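Local coordinates for protein L-cysteine S-thiosulfotransferase subunit SoxA (Paracoccus denitrificans, PDB 2C1D) that carries two covalently bound hemes and, paired with SoxX, joins thiosulfate to a cysteine of the sulfur carrier SoxY during sulfur oxidation, at residues Ile109-Val114 with Asp136-Ile141. Numbering follows the deposited sequence.
Sequences IMEDYV and DMLSLI. With HEC (heme c), chain I.
Leu138 fits among Met110, Glu111 and Val114, giving a compact example of two cytochrome c helices joined by mainly apolar packing beside a heme. CD2 of Leu138 lies 3.6 Å from Met110 CG and also meets Val114 CG2. The exception is the buried Glu111 carboxylate, whose CD sits 3.5 Å from Leu138 CD1, the acid and leucine side chains crossing at about a right angle. Met110 has CG anti to its backbone N (chi1 -167°); further bends in the chain bring CE to 3.7 Å from Ile141 CG2. The axes of segments 110-114 and 136-141 have a closest approach of 10.5 Å at 106°, and these side chains bridge the gap.

Packing is looser between Met137 CG and Val114 CG2, at 4.3 Å. Heme methyl CMB packs on Met137, 3.6 Å from Met137 CG. Tyr113 turns a ring face to the heme propionate carbon CAA, and Tyr113 OH is hydrogen-bonded to Arg99 and Asp101. The partly exposed side is at Asp112, away from helix 132-143, where OD2 accepts from Ile109 N and pairs with Lys242. All six touching residues are buried, and their mainly apolar, nondirectional contacts are consistent with a largely apolar flank beside the first heme.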
loop_
_atom_site.group_PDB
_atom_site.type_symbol
_atom_site.label_atom_id
_atom_site.label_comp_id
_atom_site.label_asym_id
_atom_site.label_seq_id
_atom_site.Cartn_x
_atom_site.Cartn_y
_atom_site.Cartn_z
ATOM N N ILE A 109 -6.156 -14.768 10.567
ATOM C CA ILE A 109 -5.311 -14.696 9.384
ATOM C C ILE A 109 -4.469 -15.947 9.432
ATOM O O ILE A 109 -4.458 -16.647 10.437
ATOM C CB ILE A 109 -4.436 -13.407 9.334
ATOM C CG1 ILE A 109 -3.453 -13.325 10.511
ATOM C CG2 ILE A 109 -5.336 -12.199 9.310
ATOM C CD1 ILE A 109 -2.581 -12.083 10.538
ATOM N N MET A 110 -3.764 -16.230 8.353
ATOM C CA MET A 110 -3.100 -17.502 8.206
ATOM C C MET A 110 -2.053 -17.660 9.273
ATOM O O MET A 110 -1.872 -18.758 9.808
ATOM C CB MET A 110 -2.478 -17.637 6.820
ATOM C CG MET A 110 -2.027 -19.075 6.482
ATOM S SD MET A 110 -3.430 -20.195 6.313
ATOM C CE MET A 110 -4.015 -19.682 4.761
ATOM N N GLU A 111 -1.382 -16.554 9.593
ATOM C CA GLU A 111 -0.365 -16.503 10.625
ATOM C C GLU A 111 -0.917 -17.022 11.969
ATOM O O GLU A 111 -0.197 -17.666 12.725
ATOM C CB GLU A 111 0.148 -15.064 10.802
ATOM C CG GLU A 111 1.004 -14.529 9.667
ATOM C CD GLU A 111 0.221 -13.808 8.586
ATOM O OE1 GLU A 111 -0.953 -14.174 8.321
ATOM O OE2 GLU A 111 0.795 -12.893 7.965
ATOM N N ASP A 112 -2.183 -16.735 12.265
ATOM C CA ASP A 112 -2.777 -17.234 13.502
ATOM C C ASP A 112 -2.944 -18.751 13.481
ATOM O O ASP A 112 -2.740 -19.374 14.490
ATOM C CB ASP A 112 -4.132 -16.615 13.781
ATOM C CG ASP A 112 -4.073 -15.123 13.941
ATOM O OD1 ASP A 112 -3.170 -14.603 14.654
ATOM O OD2 ASP A 112 -4.937 -14.403 13.399
ATOM N N TYR A 113 -3.366 -19.355 12.366
ATOM C CA TYR A 113 -3.464 -20.825 12.351
ATOM C C TYR A 113 -2.092 -21.458 12.501
ATOM O O TYR A 113 -1.920 -22.419 13.249
ATOM C CB TYR A 113 -4.109 -21.339 11.064
ATOM C CG TYR A 113 -5.613 -21.221 10.959
ATOM C CD1 TYR A 113 -6.207 -20.707 9.808
ATOM C CD2 TYR A 113 -6.441 -21.663 11.982
ATOM C CE1 TYR A 113 -7.575 -20.604 9.691
ATOM C CE2 TYR A 113 -7.823 -21.583 11.880
ATOM C CZ TYR A 113 -8.386 -21.049 10.730
ATOM O OH TYR A 113 -9.746 -20.975 10.617
ATOM N N VAL A 114 -1.099 -20.926 11.799
ATOM C CA VAL A 114 0.230 -21.514 11.853
ATOM C C VAL A 114 0.709 -21.432 13.309
ATOM O O VAL A 114 1.111 -22.425 13.871
ATOM C CB VAL A 114 1.219 -20.822 10.874
ATOM C CG1 VAL A 114 2.606 -21.335 11.062
ATOM C CG2 VAL A 114 0.764 -21.034 9.406
ATOM N N ASP A 136 7.839 -18.444 4.718
ATOM C CA ASP A 136 7.966 -19.659 3.930
ATOM C C ASP A 136 6.733 -20.549 4.101
ATOM O O ASP A 136 6.273 -21.161 3.136
ATOM C CB ASP A 136 9.181 -20.509 4.310
ATOM C CG ASP A 136 10.520 -19.779 4.178
ATOM O OD1 ASP A 136 10.655 -18.713 3.511
ATOM O OD2 ASP A 136 11.504 -20.221 4.814
ATOM N N MET A 137 6.246 -20.681 5.334
ATOM C CA MET A 137 5.104 -21.556 5.576
ATOM C C MET A 137 3.851 -21.011 4.885
ATOM O O MET A 137 3.122 -21.763 4.251
ATOM C CB MET A 137 4.852 -21.770 7.064
ATOM C CG MET A 137 3.964 -22.998 7.345
ATOM S SD MET A 137 4.622 -24.539 6.704
ATOM C CE MET A 137 6.026 -24.749 7.853
ATOM N N LEU A 138 3.621 -19.699 4.981
ATOM C CA LEU A 138 2.478 -19.085 4.280
ATOM C C LEU A 138 2.597 -19.260 2.783
ATOM O O LEU A 138 1.597 -19.423 2.098
ATOM C CB LEU A 138 2.379 -17.595 4.548
ATOM C CG LEU A 138 2.113 -17.071 5.953
ATOM C CD1 LEU A 138 1.379 -15.747 5.921
ATOM C CD2 LEU A 138 1.412 -18.052 6.845
ATOM N N SER A 139 3.820 -19.203 2.278
ATOM C CA SER A 139 4.080 -19.398 0.845
ATOM C C SER A 139 3.637 -20.787 0.415
ATOM O O SER A 139 2.869 -20.937 -0.545
ATOM C CB SER A 139 5.579 -19.174 0.545
ATOM O OG SER A 139 5.921 -17.797 0.730
ATOM N N LEU A 140 4.096 -21.795 1.157
ATOM C CA LEU A 140 3.705 -23.193 0.917
ATOM C C LEU A 140 2.199 -23.394 0.983
ATOM O O LEU A 140 1.599 -23.999 0.086
ATOM C CB LEU A 140 4.387 -24.133 1.922
ATOM C CG LEU A 140 4.061 -25.625 1.819
ATOM C CD1 LEU A 140 4.562 -26.214 0.498
ATOM C CD2 LEU A 140 4.618 -26.393 3.038
ATOM N N ILE A 141 1.569 -22.841 2.018
ATOM C CA ILE A 141 0.120 -23.020 2.165
ATOM C C ILE A 141 -0.621 -22.317 1.046
ATOM O O ILE A 141 -1.588 -22.853 0.479
ATOM C CB ILE A 141 -0.358 -22.556 3.584
ATOM C CG1 ILE A 141 0.175 -23.530 4.633
ATOM C CG2 ILE A 141 -1.888 -22.446 3.626
ATOM C CD1 ILE A 141 0.148 -22.994 6.060
HETATM FE FE HEC I . -1.881 -27.868 12.374
HETATM C CHA HEC I . -5.189 -26.740 12.141
HETATM C CHB HEC I . -0.985 -25.715 9.976
HETATM C CHC HEC I . 1.331 -28.786 12.904
HETATM C CHD HEC I . -2.977 -30.541 14.237
HETATM N NA HEC I . -2.913 -26.513 11.264
HETATM C C1A HEC I . -4.251 -26.201 11.300
HETATM C C2A HEC I . -4.498 -25.169 10.337
HETATM C C3A HEC I . -3.332 -24.888 9.743
HETATM C C4A HEC I . -2.302 -25.709 10.333
HETATM C CMA HEC I . -3.078 -23.844 8.649
HETATM C CAA HEC I . -5.879 -24.538 10.073
HETATM C CBA HEC I . -6.712 -25.568 9.334
HETATM C CGA HEC I . -8.176 -25.188 9.182
HETATM O O1A HEC I . -8.723 -24.388 9.976
HETATM O O2A HEC I . -8.775 -25.745 8.222
HETATM N NB HEC I . -0.130 -27.363 11.551
HETATM C C1B HEC I . 0.037 -26.360 10.624
HETATM C C2B HEC I . 1.467 -26.114 10.499
HETATM C C3B HEC I . 2.111 -26.969 11.302
HETATM C C4B HEC I . 1.110 -27.778 11.983
HETATM C CMB HEC I . 2.098 -25.096 9.526
HETATM C CAB HEC I . 3.659 -27.075 11.499
HETATM C CBB HEC I . 4.211 -25.872 11.851
HETATM N NC HEC I . -1.000 -29.427 13.384
HETATM C C1C HEC I . 0.362 -29.554 13.541
HETATM C C2C HEC I . 0.593 -30.718 14.375
HETATM C C3C HEC I . -0.602 -31.142 14.853
HETATM C C4C HEC I . -1.623 -30.378 14.154
HETATM C CMC HEC I . 1.989 -31.099 14.918
HETATM C CAC HEC I . -0.890 -32.333 15.830
HETATM C CBC HEC I . -0.244 -32.387 17.016
HETATM N ND HEC I . -3.795 -28.522 13.066
HETATM C C1D HEC I . -3.958 -29.641 13.879
HETATM C C2D HEC I . -5.336 -29.706 14.324
HETATM C C3D HEC I . -6.027 -28.509 13.694
HETATM C C4D HEC I . -4.994 -27.839 12.920
HETATM C CMD HEC I . -6.006 -30.744 15.243
HETATM C CAD HEC I . -7.500 -28.094 13.837
HETATM C CBD HEC I . -8.307 -28.779 12.778
HETATM C CGD HEC I . -9.753 -28.290 12.780
HETATM O O1D HEC I . -10.657 -29.086 12.384
HETATM O O2D HEC I . -9.979 -27.118 13.154
#